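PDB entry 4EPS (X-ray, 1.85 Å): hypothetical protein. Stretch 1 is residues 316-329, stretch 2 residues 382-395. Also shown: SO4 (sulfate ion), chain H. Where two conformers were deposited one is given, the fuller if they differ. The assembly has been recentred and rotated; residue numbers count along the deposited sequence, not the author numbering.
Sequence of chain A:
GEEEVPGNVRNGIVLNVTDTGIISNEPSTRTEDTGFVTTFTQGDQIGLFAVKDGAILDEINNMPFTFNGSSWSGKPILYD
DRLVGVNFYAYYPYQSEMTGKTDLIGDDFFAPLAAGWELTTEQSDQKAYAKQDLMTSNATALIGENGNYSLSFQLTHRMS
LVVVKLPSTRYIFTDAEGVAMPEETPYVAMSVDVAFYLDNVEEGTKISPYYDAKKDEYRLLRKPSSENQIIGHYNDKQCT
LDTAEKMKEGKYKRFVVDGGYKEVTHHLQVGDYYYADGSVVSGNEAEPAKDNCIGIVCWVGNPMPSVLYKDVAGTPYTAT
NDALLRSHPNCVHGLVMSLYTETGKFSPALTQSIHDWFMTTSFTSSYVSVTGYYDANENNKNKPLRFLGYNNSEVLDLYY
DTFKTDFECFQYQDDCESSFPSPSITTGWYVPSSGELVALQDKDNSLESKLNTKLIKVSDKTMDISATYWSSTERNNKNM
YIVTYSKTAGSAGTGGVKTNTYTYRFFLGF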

# COMPACT_ATOMS: atom_id res chain seq x y z
N PRO A 316 -27.14 17.14 15.82
CA PRO A 316 -27.71 16.31 16.90
C PRO A 316 -26.68 15.40 17.59
O PRO A 316 -26.90 15.01 18.74
CB PRO A 316 -28.78 15.48 16.18
CG PRO A 316 -28.40 15.49 14.75
CD PRO A 316 -27.69 16.77 14.50
N TYR A 317 -25.55 15.09 16.90
CA TYR A 317 -24.50 14.22 17.41
C TYR A 317 -23.21 15.01 17.59
O TYR A 317 -22.68 15.58 16.63
CB TYR A 317 -24.31 13.01 16.46
CG TYR A 317 -25.64 12.34 16.18
CD1 TYR A 317 -26.32 11.65 17.18
CD2 TYR A 317 -26.27 12.48 14.94
CE1 TYR A 317 -27.60 11.14 16.97
CE2 TYR A 317 -27.53 11.95 14.71
CZ TYR A 317 -28.20 11.29 15.73
OH TYR A 317 -29.47 10.79 15.54
N THR A 318 -22.77 15.12 18.84
CA THR A 318 -21.58 15.88 19.26
C THR A 318 -20.72 15.00 20.12
O THR A 318 -21.17 13.93 20.51
CB THR A 318 -21.99 17.17 20.05
OG1 THR A 318 -22.52 16.77 21.31
CG2 THR A 318 -22.99 18.05 19.31
N ALA A 319 -19.51 15.48 20.50
CA ALA A 319 -18.63 14.68 21.37
C ALA A 319 -19.28 14.45 22.72
O ALA A 319 -19.04 13.42 23.33
CB ALA A 319 -17.28 15.37 21.53
N THR A 320 -20.15 15.38 23.18
CA THR A 320 -20.82 15.27 24.48
C THR A 320 -21.73 14.03 24.55
O THR A 320 -21.74 13.35 25.57
CB THR A 320 -21.61 16.56 24.79
OG1 THR A 320 -20.77 17.69 24.59
CG2 THR A 320 -22.17 16.57 26.21
N ASN A 321 -22.51 13.74 23.48
CA ASN A 321 -23.41 12.60 23.54
C ASN A 321 -22.93 11.39 22.67
O ASN A 321 -23.77 10.59 22.26
CB ASN A 321 -24.85 13.02 23.16
CG ASN A 321 -25.04 13.58 21.77
OD1 ASN A 321 -24.11 13.68 20.97
ND2 ASN A 321 -26.27 13.93 21.44
N ASP A 322 -21.60 11.28 22.40
CA ASP A 322 -21.03 10.18 21.60
C ASP A 322 -20.35 9.15 22.53
O ASP A 322 -19.17 9.27 22.85
CB ASP A 322 -20.05 10.70 20.52
CG ASP A 322 -19.65 9.68 19.43
OD1 ASP A 322 -19.68 8.45 19.72
OD2 ASP A 322 -19.20 10.11 18.34
N ALA A 323 -21.11 8.11 22.91
CA ALA A 323 -20.66 7.04 23.81
C ALA A 323 -19.52 6.21 23.20
O ALA A 323 -18.65 5.76 23.94
CB ALA A 323 -21.83 6.12 24.15
N LEU A 324 -19.54 6.01 21.87
CA LEU A 324 -18.49 5.26 21.18
C LEU A 324 -17.15 6.01 21.25
O LEU A 324 -16.13 5.38 21.53
CB LEU A 324 -18.91 5.00 19.70
CG LEU A 324 -17.92 4.26 18.78
CD1 LEU A 324 -17.41 2.96 19.41
CD2 LEU A 324 -18.56 3.95 17.41
N LEU A 325 -17.16 7.32 20.96
CA LEU A 325 -15.95 8.16 21.02
C LEU A 325 -15.40 8.18 22.45
O LEU A 325 -14.19 8.06 22.66
CB LEU A 325 -16.27 9.60 20.55
CG LEU A 325 -15.18 10.69 20.72
CD1 LEU A 325 -13.90 10.33 19.94
CD2 LEU A 325 -15.68 12.04 20.24
N ARG A 326 -16.30 8.27 23.43
CA ARG A 326 -15.92 8.31 24.84
C ARG A 326 -15.31 6.97 25.33
O ARG A 326 -14.25 6.98 25.96
CB ARG A 326 -17.16 8.69 25.66
CG ARG A 326 -16.93 8.98 27.12
CD ARG A 326 -18.12 9.73 27.68
NE ARG A 326 -19.35 8.94 27.61
CZ ARG A 326 -20.48 9.36 27.05
NH1 ARG A 326 -20.56 10.57 26.50
NH2 ARG A 326 -21.55 8.58 27.04
N SER A 327 -15.95 5.82 25.01
CA SER A 327 -15.50 4.53 25.52
C SER A 327 -14.44 3.82 24.68
O SER A 327 -13.70 3.02 25.25
CB SER A 327 -16.69 3.58 25.70
OG SER A 327 -17.68 4.19 26.52
N HIS A 328 -14.41 4.02 23.34
CA HIS A 328 -13.46 3.31 22.48
C HIS A 328 -12.95 4.28 21.44
O HIS A 328 -13.23 4.09 20.24
CB HIS A 328 -14.13 2.06 21.85
CG HIS A 328 -14.56 1.04 22.85
ND1 HIS A 328 -15.87 0.98 23.30
CD2 HIS A 328 -13.83 0.10 23.50
CE1 HIS A 328 -15.90 -0.01 24.19
NE2 HIS A 328 -14.70 -0.56 24.35
N PRO A 329 -12.20 5.34 21.86
CA PRO A 329 -11.76 6.37 20.90
C PRO A 329 -10.84 5.88 19.79
O PRO A 329 -10.66 6.58 18.80
CB PRO A 329 -11.02 7.39 21.79
CG PRO A 329 -10.60 6.59 23.00
CD PRO A 329 -11.76 5.68 23.23
N ASN A 382 -35.10 9.91 9.39
CA ASN A 382 -33.64 10.03 9.54
C ASN A 382 -33.04 9.21 10.68
O ASN A 382 -31.99 8.57 10.50
CB ASN A 382 -33.26 11.50 9.75
CG ASN A 382 -33.52 12.33 8.51
OD1 ASN A 382 -33.15 11.95 7.40
ND2 ASN A 382 -34.20 13.44 8.69
N LYS A 383 -33.65 9.25 11.86
CA LYS A 383 -33.11 8.55 13.05
C LYS A 383 -32.85 7.03 12.78
O LYS A 383 -31.75 6.58 13.11
CB LYS A 383 -34.00 8.77 14.29
CG LYS A 383 -33.44 8.12 15.57
CD LYS A 383 -32.21 8.84 16.14
CE LYS A 383 -31.63 8.12 17.36
NZ LYS A 383 -32.55 8.14 18.54
N PRO A 384 -33.75 6.24 12.13
CA PRO A 384 -33.44 4.81 11.89
C PRO A 384 -32.34 4.55 10.87
O PRO A 384 -31.93 3.40 10.72
CB PRO A 384 -34.77 4.24 11.36
CG PRO A 384 -35.82 5.23 11.80
CD PRO A 384 -35.13 6.56 11.69
N LEU A 385 -31.82 5.59 10.21
CA LEU A 385 -30.73 5.38 9.24
C LEU A 385 -29.33 5.67 9.83
O LEU A 385 -28.33 5.38 9.18
CB LEU A 385 -30.96 6.24 7.99
CG LEU A 385 -32.22 5.88 7.13
CD1 LEU A 385 -32.34 6.78 5.90
CD2 LEU A 385 -32.21 4.42 6.70
N ARG A 386 -29.26 6.17 11.07
CA ARG A 386 -27.97 6.49 11.70
C ARG A 386 -27.27 5.28 12.32
O ARG A 386 -27.93 4.40 12.86
CB ARG A 386 -28.15 7.55 12.81
CG ARG A 386 -28.96 8.80 12.41
CD ARG A 386 -28.34 9.52 11.23
NE ARG A 386 -29.01 10.79 10.95
CZ ARG A 386 -28.86 11.48 9.83
NH1 ARG A 386 -28.13 10.99 8.84
NH2 ARG A 386 -29.49 12.64 9.67
N PHE A 387 -25.93 5.28 12.28
CA PHE A 387 -25.11 4.22 12.90
C PHE A 387 -25.02 4.49 14.38
O PHE A 387 -24.25 5.37 14.78
CB PHE A 387 -23.70 4.22 12.30
CG PHE A 387 -23.50 3.63 10.93
CD1 PHE A 387 -24.58 3.41 10.08
CD2 PHE A 387 -22.22 3.28 10.50
CE1 PHE A 387 -24.39 2.85 8.82
CE2 PHE A 387 -22.04 2.73 9.23
CZ PHE A 387 -23.12 2.51 8.41
N LEU A 388 -25.80 3.77 15.20
CA LEU A 388 -25.86 4.03 16.65
C LEU A 388 -25.90 2.78 17.50
O LEU A 388 -26.25 2.87 18.68
CB LEU A 388 -27.13 4.89 16.96
CG LEU A 388 -27.05 6.35 16.46
CD1 LEU A 388 -28.43 6.99 16.46
CD2 LEU A 388 -26.06 7.17 17.30
N GLY A 389 -25.57 1.62 16.93
CA GLY A 389 -25.63 0.36 17.67
C GLY A 389 -24.79 0.35 18.94
O GLY A 389 -25.25 -0.14 19.97
N TYR A 390 -23.57 0.90 18.89
CA TYR A 390 -22.73 0.90 20.10
C TYR A 390 -23.42 1.73 21.20
O TYR A 390 -23.59 1.24 22.34
CB TYR A 390 -21.29 1.37 19.84
CG TYR A 390 -20.52 1.26 21.14
CD1 TYR A 390 -20.09 0.02 21.61
CD2 TYR A 390 -20.39 2.36 21.99
CE1 TYR A 390 -19.46 -0.11 22.85
CE2 TYR A 390 -19.77 2.24 23.24
CZ TYR A 390 -19.32 1.00 23.67
OH TYR A 390 -18.75 0.87 24.91
N ASN A 391 -23.85 2.95 20.86
CA ASN A 391 -24.63 3.80 21.75
C ASN A 391 -25.78 3.00 22.36
O ASN A 391 -25.99 3.04 23.58
CB ASN A 391 -25.20 5.01 20.97
CG ASN A 391 -26.21 5.79 21.76
OD1 ASN A 391 -25.85 6.70 22.52
ND2 ASN A 391 -27.49 5.45 21.63
N ASN A 392 -26.57 2.33 21.49
CA ASN A 392 -27.75 1.58 21.94
C ASN A 392 -27.39 0.49 22.96
O ASN A 392 -28.17 0.28 23.89
CB ASN A 392 -28.51 0.98 20.74
CG ASN A 392 -29.04 2.05 19.80
OD1 ASN A 392 -29.03 3.25 20.13
ND2 ASN A 392 -29.39 1.66 18.56
N SER A 393 -26.24 -0.20 22.77
CA SER A 393 -25.77 -1.23 23.70
C SER A 393 -25.49 -0.61 25.08
O SER A 393 -25.89 -1.17 26.10
CB SER A 393 -24.51 -1.90 23.17
OG SER A 393 -24.22 -3.06 23.93
N GLU A 394 -24.84 0.57 25.10
CA GLU A 394 -24.52 1.24 26.37
C GLU A 394 -25.80 1.73 27.06
O GLU A 394 -25.88 1.64 28.28
CB GLU A 394 -23.52 2.39 26.18
CG GLU A 394 -22.10 1.86 26.06
CD GLU A 394 -21.00 2.81 26.53
OE1 GLU A 394 -21.31 3.98 26.83
OE2 GLU A 394 -19.82 2.39 26.53
N VAL A 395 -26.82 2.20 26.29
CA VAL A 395 -28.09 2.64 26.90
C VAL A 395 -28.82 1.42 27.47
O VAL A 395 -29.35 1.49 28.58
CB VAL A 395 -28.99 3.46 25.93
CG1 VAL A 395 -30.32 3.82 26.60
CG2 VAL A 395 -28.26 4.72 25.46
S SO4 H . -28.70 13.99 6.40
O1 SO4 H . -29.67 13.65 5.36
O2 SO4 H . -27.79 15.06 5.94
O3 SO4 H . -29.43 14.44 7.59
O4 SO4 H . -27.91 12.79 6.71
O HOH W 1 -23.73 8.02 21.64
O HOH W 2 -20.02 6.02 28.02

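The short helix 323-327 meets the first turns of helix 389-395 nearly at right angles: the N-to-C directions differ by 79° and the axes approach to 9.3 Å. The backbones come closest at Ala 323 and Asn 391, with CA atoms 5.5 Å apart, where the methyl side chain of Ala 323 points toward the second helix. Ala 323 CB lies 4.4 Å from Asn 391 CA and 4.5 Å from Tyr 390 CE2. Beside it, the ring of Tyr 390 (chi1 t) packs against the first helix; its CD2 sits 3.6 Å from Leu 324 CA and 3.8 Å from Leu 324 CB. Ala 323 O approaches the edge of this ring, 3.8 Å from Tyr 390 CE2.

A second, separate apolar patch forms where Tyr 317 reaches across from the loop before the helix. Tyr 317 CE1 lies 4.3 Å from Leu 388 CD1, and Tyr 317 OH ends among aliphatic carbons, 3.4 Å from Lys 383 CD and 3.7 Å from Arg 386 CG; the hydroxyl finds its hydrogen bonding elsewhere in the structure. Beyond, the Arg 386 guanidinium grips a sulfate ion, probably from the crystallisation liquor, through NH1 to O4 and NH2 to O3, both 2.8 Å.

Toward the polar edge, the first helix is capped by Asp 322, whose OD1 accepts from Leu 325 N at 3.0 Å. Water 1 bridges the stretches at this end: it donates to Asn 321 O and Asn 391 OD1, both at 2.6 Å, and accepts from Ala 323 N at 2.9 Å.

At the other end of the helix, Glu 394 gathers the polar groups. Tyr 390 OH, one turn earlier in its own helix, donates to Glu 394 OE2 in a very short 2.5 Å bond, and Ser 327 OG lies 2.8 Å from the same oxygen. The serine proton is not settled, because Ala 323 O is also within reach, 3.2 Å from Ser 327 OG. Glu 394 OE1 accepts from water 2 at 2.7 Å, and that water accepts from Arg 326 NE at 3.0 Å, a bridge between opposite charges. His 328, just past the helix, closes this edge: its CE1 is 3.1 Å from Tyr 390 OH, which lies near the imidazole plane, and the two rings are almost perpendicular, at 89°.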